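Local coordinates for protein nicking enzyme (Staphylococcus aureus, PDB 4HTE) that probably nicks plasmid DNA at the origin of transfer during conjugation, as an oriT relaxase of which this chain is the all-helical C-terminal part, at residues A[31-35]-A[80-84]; A[280-284]-A[314-319]. One frame throughout, in Å; residues are numbered along the deposited sequence.

Contact 1 of 2, residues A[31-35]-A[80-84]; sequences MAKDL and KLESI
Ile84 lays its CD1 methyl against the flank of Met31, modelled as selenomethionine, with Ile84 CD1 3.4 Å from Met31 CG, the two chains running counter to each other. That methyl also meets Leu35 end on, CD1 of Ile84 standing 3.8 Å from CD2 of Leu35. Across the same Leu35 branch runs Leu81 at roughly a right angle, its CD2 3.5 Å from Leu35 CD2. Leu35 and Ile84 are buried, and Met44 of helix 41-58 covers Ile84 and Leu81 as well. This apolar knot joins the C-terminal turn of helix 22-35 to the middle of helix 64-99. The two run nearly antiparallel (160°), their local axes 11.2 Å apart, within the middle helical domain of the nicking enzyme's C-terminal region. Lys80 is still packed along Met31: CG starts opposite its carbonyl carbon (chi1 -63°), the bend at chi3 brings CE to 3.8 Å from SE of Met31, and chi4 turns NZ alone. At its end the fit slackens toward solvent: exposed Asp34 crosses the chain at a slant, with CG 4.0 Å from Lys80 CE. Its OD2 stays 4.4 Å from Lys80 NZ, too far for a salt bridge though probably mildly attractive.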
loop_
_atom_site.group_PDB
_atom_site.type_symbol
_atom_site.label_atom_id
_atom_site.label_comp_id
_atom_site.label_asym_id
_atom_site.label_seq_id
_atom_site.Cartn_x
_atom_site.Cartn_y
_atom_site.Cartn_z
HETATM N N MSE A 31 4.119 0.224 -29.244
HETATM C CA MSE A 31 3.179 -0.008 -28.152
HETATM C C MSE A 31 2.953 1.247 -27.315
HETATM O O MSE A 31 1.820 1.699 -27.167
HETATM C CB MSE A 31 3.674 -1.143 -27.256
HETATM C CG MSE A 31 2.668 -2.267 -27.076
HETATM SE SE MSE A 31 1.988 -2.953 -28.769
HETATM C CE MSE A 31 2.009 -4.847 -28.342
ATOM N N ALA A 32 4.027 1.802 -26.764
ATOM C CA ALA A 32 3.926 3.014 -25.961
ATOM C C ALA A 32 3.106 4.078 -26.687
ATOM O O ALA A 32 2.455 4.911 -26.054
ATOM C CB ALA A 32 5.306 3.544 -25.639
ATOM N N LYS A 33 3.135 4.038 -28.017
ATOM C CA LYS A 33 2.393 4.994 -28.831
ATOM C C LYS A 33 0.882 4.862 -28.640
ATOM O O LYS A 33 0.215 5.831 -28.284
ATOM C CB LYS A 33 2.736 4.814 -30.310
ATOM N N ASP A 34 0.346 3.666 -28.876
ATOM C CA ASP A 34 -1.101 3.445 -28.770
ATOM C C ASP A 34 -1.526 3.279 -27.317
ATOM O O ASP A 34 -2.614 3.703 -26.930
ATOM C CB ASP A 34 -1.572 2.230 -29.589
ATOM C CG ASP A 34 -0.432 1.361 -30.073
ATOM O OD1 ASP A 34 0.501 1.110 -29.283
ATOM O OD2 ASP A 34 -0.467 0.922 -31.243
ATOM N N LEU A 35 -0.665 2.656 -26.518
ATOM C CA LEU A 35 -0.927 2.475 -25.094
ATOM C C LEU A 35 -0.904 3.821 -24.369
ATOM O O LEU A 35 -1.566 3.997 -23.345
ATOM C CB LEU A 35 0.112 1.529 -24.483
ATOM C CG LEU A 35 -0.360 0.443 -23.515
ATOM C CD1 LEU A 35 -1.664 -0.206 -23.958
ATOM C CD2 LEU A 35 0.727 -0.612 -23.391
ATOM N N LYS A 80 -1.556 -6.395 -25.273
ATOM C CA LYS A 80 -0.383 -5.570 -25.527
ATOM C C LYS A 80 0.618 -5.661 -24.377
ATOM O O LYS A 80 1.816 -5.825 -24.605
ATOM C CB LYS A 80 -0.775 -4.108 -25.762
ATOM C CG LYS A 80 -1.640 -3.881 -26.990
ATOM C CD LYS A 80 -1.673 -2.409 -27.368
ATOM C CE LYS A 80 -1.783 -2.207 -28.871
ATOM N NZ LYS A 80 -3.182 -1.963 -29.316
ATOM N N LEU A 81 0.124 -5.555 -23.146
ATOM C CA LEU A 81 0.983 -5.660 -21.974
ATOM C C LEU A 81 1.790 -6.949 -22.041
ATOM O O LEU A 81 2.966 -6.980 -21.678
ATOM C CB LEU A 81 0.158 -5.645 -20.684
ATOM C CG LEU A 81 -0.695 -4.411 -20.377
ATOM C CD1 LEU A 81 -0.657 -4.114 -18.884
ATOM C CD2 LEU A 81 -0.248 -3.198 -21.173
ATOM N N GLU A 82 1.149 -8.014 -22.514
ATOM C CA GLU A 82 1.795 -9.317 -22.589
ATOM C C GLU A 82 2.904 -9.313 -23.632
ATOM O O GLU A 82 4.055 -9.619 -23.324
ATOM C CB GLU A 82 0.776 -10.413 -22.909
ATOM C CG GLU A 82 1.387 -11.806 -23.034
ATOM C CD GLU A 82 2.144 -12.232 -21.788
ATOM O OE1 GLU A 82 1.699 -11.887 -20.671
ATOM O OE2 GLU A 82 3.186 -12.910 -21.927
ATOM N N SER A 83 2.558 -8.959 -24.865
ATOM C CA SER A 83 3.535 -8.929 -25.946
ATOM C C SER A 83 4.694 -7.996 -25.600
ATOM O O SER A 83 5.788 -8.119 -26.151
ATOM C CB SER A 83 2.872 -8.505 -27.258
ATOM O OG SER A 83 2.259 -7.236 -27.134
ATOM N N ILE A 84 4.445 -7.061 -24.688
ATOM C CA ILE A 84 5.510 -6.227 -24.145
ATOM C C ILE A 84 6.312 -7.029 -23.126
ATOM O O ILE A 84 7.529 -6.880 -23.021
ATOM C CB ILE A 84 4.954 -4.958 -23.465
ATOM C CG1 ILE A 84 4.456 -3.964 -24.516
ATOM C CG2 ILE A 84 6.022 -4.310 -22.589
ATOM C CD1 ILE A 84 3.908 -2.673 -23.932
#

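Contact 2 of 2, residues A[280-284]-A[314-319]; sequences DRKYI and KLLSEY
Tyr319 projects from its helix as the main bump of the interface and sets its hydroxyl over the centre of the Tyr283 ring, 3.6 Å from CG of Tyr283. The helices that carry them, 278-293 and 302-319, follow one another in the chain as an antiparallel helical hairpin, with local axes 12.0 Å apart and directions differing by 168°. The hollow that receives Tyr319 is walled by one helical turn of the partner, Asp280, Tyr283 and Ile284. The two rings lie within 20° of parallel but are slid apart, so they hardly overlap. On the Asp280 side, OD1 comes to the edge of the Tyr319 ring, 3.4 Å from CE2, with the carboxylate turned steeply against the ring plane; OD2 of Asp280 is hydrogen-bonded to Ser277. Ile284 fills the base, its CD1 4.0 Å from CB of Tyr319. Leu315 then fits beside the edge of the Tyr283 ring, with CD2 4.3 Å from CE1. A pi-helical turn over 315-319 carries Tyr319, next to Asp320, a residue seen to bind calcium in this protein though it holds none in this model, their side chains about 5 Å apart. At the outer margin the extended Lys314, its CG opposite the backbone N (chi1 -164°), reaches across Tyr283 at about a right angle, and its NZ donates a 2.6 Å hydrogen bond to Tyr283 OH.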
loop_
_atom_site.group_PDB
_atom_site.type_symbol
_atom_site.label_atom_id
_atom_site.label_comp_id
_atom_site.label_asym_id
_atom_site.label_seq_id
_atom_site.Cartn_x
_atom_site.Cartn_y
_atom_site.Cartn_z
ATOM N N ASP A 280 8.249 19.766 26.154
ATOM C CA ASP A 280 7.520 19.655 24.896
ATOM C C ASP A 280 6.247 18.837 25.076
ATOM O O ASP A 280 5.173 19.241 24.634
ATOM C CB ASP A 280 8.396 19.006 23.823
ATOM C CG ASP A 280 9.633 19.822 23.509
ATOM O OD1 ASP A 280 9.570 21.067 23.613
ATOM O OD2 ASP A 280 10.669 19.218 23.158
ATOM N N ARG A 281 6.373 17.687 25.730
ATOM C CA ARG A 281 5.237 16.795 25.926
ATOM C C ARG A 281 4.077 17.542 26.575
ATOM O O ARG A 281 2.926 17.395 26.165
ATOM C CB ARG A 281 5.642 15.593 26.783
ATOM C CG ARG A 281 4.654 14.440 26.735
ATOM C CD ARG A 281 5.139 13.241 27.534
ATOM N NE ARG A 281 6.449 12.776 27.084
ATOM C CZ ARG A 281 7.557 12.739 27.824
ATOM N NH1 ARG A 281 7.560 13.131 29.090
ATOM N NH2 ARG A 281 8.685 12.298 27.289
ATOM N N LYS A 282 4.387 18.349 27.583
ATOM C CA LYS A 282 3.369 19.133 28.271
ATOM C C LYS A 282 2.711 20.106 27.299
ATOM O O LYS A 282 1.486 20.205 27.242
ATOM C CB LYS A 282 3.985 19.899 29.445
ATOM N N TYR A 283 3.534 20.815 26.531
ATOM C CA TYR A 283 3.041 21.776 25.550
ATOM C C TYR A 283 2.026 21.127 24.613
ATOM O O TYR A 283 0.903 21.608 24.466
ATOM C CB TYR A 283 4.208 22.332 24.729
ATOM C CG TYR A 283 3.820 23.425 23.756
ATOM C CD1 TYR A 283 3.177 23.124 22.562
ATOM C CD2 TYR A 283 4.109 24.754 24.027
ATOM C CE1 TYR A 283 2.824 24.118 21.670
ATOM C CE2 TYR A 283 3.763 25.756 23.140
ATOM C CZ TYR A 283 3.120 25.431 21.963
ATOM O OH TYR A 283 2.770 26.420 21.074
ATOM N N ILE A 284 2.436 20.027 23.987
ATOM C CA ILE A 284 1.620 19.354 22.983
ATOM C C ILE A 284 0.241 18.994 23.527
ATOM O O ILE A 284 -0.775 19.283 22.897
ATOM C CB ILE A 284 2.314 18.075 22.461
ATOM C CG1 ILE A 284 3.618 18.435 21.741
ATOM C CG2 ILE A 284 1.392 17.312 21.519
ATOM C CD1 ILE A 284 4.432 17.238 21.293
ATOM N N LYS A 314 1.763 24.607 13.535
ATOM C CA LYS A 314 2.906 24.745 14.429
ATOM C C LYS A 314 3.293 23.394 15.023
ATOM O O LYS A 314 4.440 22.973 14.919
ATOM C CB LYS A 314 2.593 25.729 15.554
ATOM C CG LYS A 314 3.823 26.227 16.284
ATOM C CD LYS A 314 3.477 26.728 17.671
ATOM C CE LYS A 314 4.589 27.586 18.245
ATOM N NZ LYS A 314 4.365 27.888 19.686
ATOM N N LEU A 315 2.327 22.726 15.646
ATOM C CA LEU A 315 2.551 21.414 16.247
ATOM C C LEU A 315 3.307 20.479 15.309
ATOM O O LEU A 315 4.297 19.860 15.700
ATOM C CB LEU A 315 1.213 20.774 16.620
ATOM C CG LEU A 315 0.490 21.352 17.836
ATOM C CD1 LEU A 315 -0.912 20.770 17.939
ATOM C CD2 LEU A 315 1.275 21.083 19.109
ATOM N N LEU A 316 2.834 20.377 14.073
ATOM C CA LEU A 316 3.435 19.480 13.095
ATOM C C LEU A 316 4.821 19.963 12.681
ATOM O O LEU A 316 5.763 19.176 12.598
ATOM C CB LEU A 316 2.541 19.377 11.861
ATOM C CG LEU A 316 2.994 18.367 10.809
ATOM C CD1 LEU A 316 2.573 16.961 11.204
ATOM C CD2 LEU A 316 2.439 18.736 9.443
ATOM N N SER A 317 4.937 21.261 12.425
ATOM C CA SER A 317 6.193 21.850 11.976
ATOM C C SER A 317 7.261 21.794 13.062
ATOM O O SER A 317 8.365 21.303 12.834
ATOM C CB SER A 317 5.968 23.304 11.558
ATOM O OG SER A 317 7.198 23.949 11.281
ATOM N N GLU A 318 6.921 22.300 14.243
ATOM C CA GLU A 318 7.869 22.404 15.346
ATOM C C GLU A 318 8.181 21.060 16.016
ATOM O O GLU A 318 9.339 20.771 16.318
ATOM C CB GLU A 318 7.341 23.389 16.400
ATOM C CG GLU A 318 7.023 24.796 15.885
ATOM C CD GLU A 318 8.260 25.614 15.555
ATOM O OE1 GLU A 318 9.347 25.021 15.388
ATOM O OE2 GLU A 318 8.137 26.856 15.473
ATOM N N TYR A 319 7.156 20.241 16.238
ATOM C CA TYR A 319 7.281 19.063 17.095
ATOM C C TYR A 319 7.190 17.731 16.348
ATOM O O TYR A 319 7.710 16.723 16.825
ATOM C CB TYR A 319 6.214 19.117 18.195
ATOM C CG TYR A 319 6.366 20.303 19.129
ATOM C CD1 TYR A 319 5.821 21.546 18.812
ATOM C CD2 TYR A 319 7.056 20.180 20.327
ATOM C CE1 TYR A 319 5.965 22.631 19.670
ATOM C CE2 TYR A 319 7.202 21.256 21.185
ATOM C CZ TYR A 319 6.656 22.476 20.853
ATOM O OH TYR A 319 6.805 23.545 21.709
#

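Overall arrangement
Contacts 1 and 2 share no helix and lie on opposite sides of the chain's centre, their own centres 51 Å apart and their nearest atoms about 36 Å apart. Both are partly buried antiparallel helix pairings of nearly equal extent, each with two buried residues on an apolar side. In contact 1 helix 41-58 intervenes in sequence between the paired helices, and aliphatic chains do most of the work, with no hydrogen bond from one segment to the other. Contact 2 joins helices adjacent in sequence near the C-terminal end, relies on two tyrosines and adds a lysine-to-tyrosine bond; it also lies close to Asp320 and Asp328, known calcium-binding positions, whereas contact 1 is remote from them.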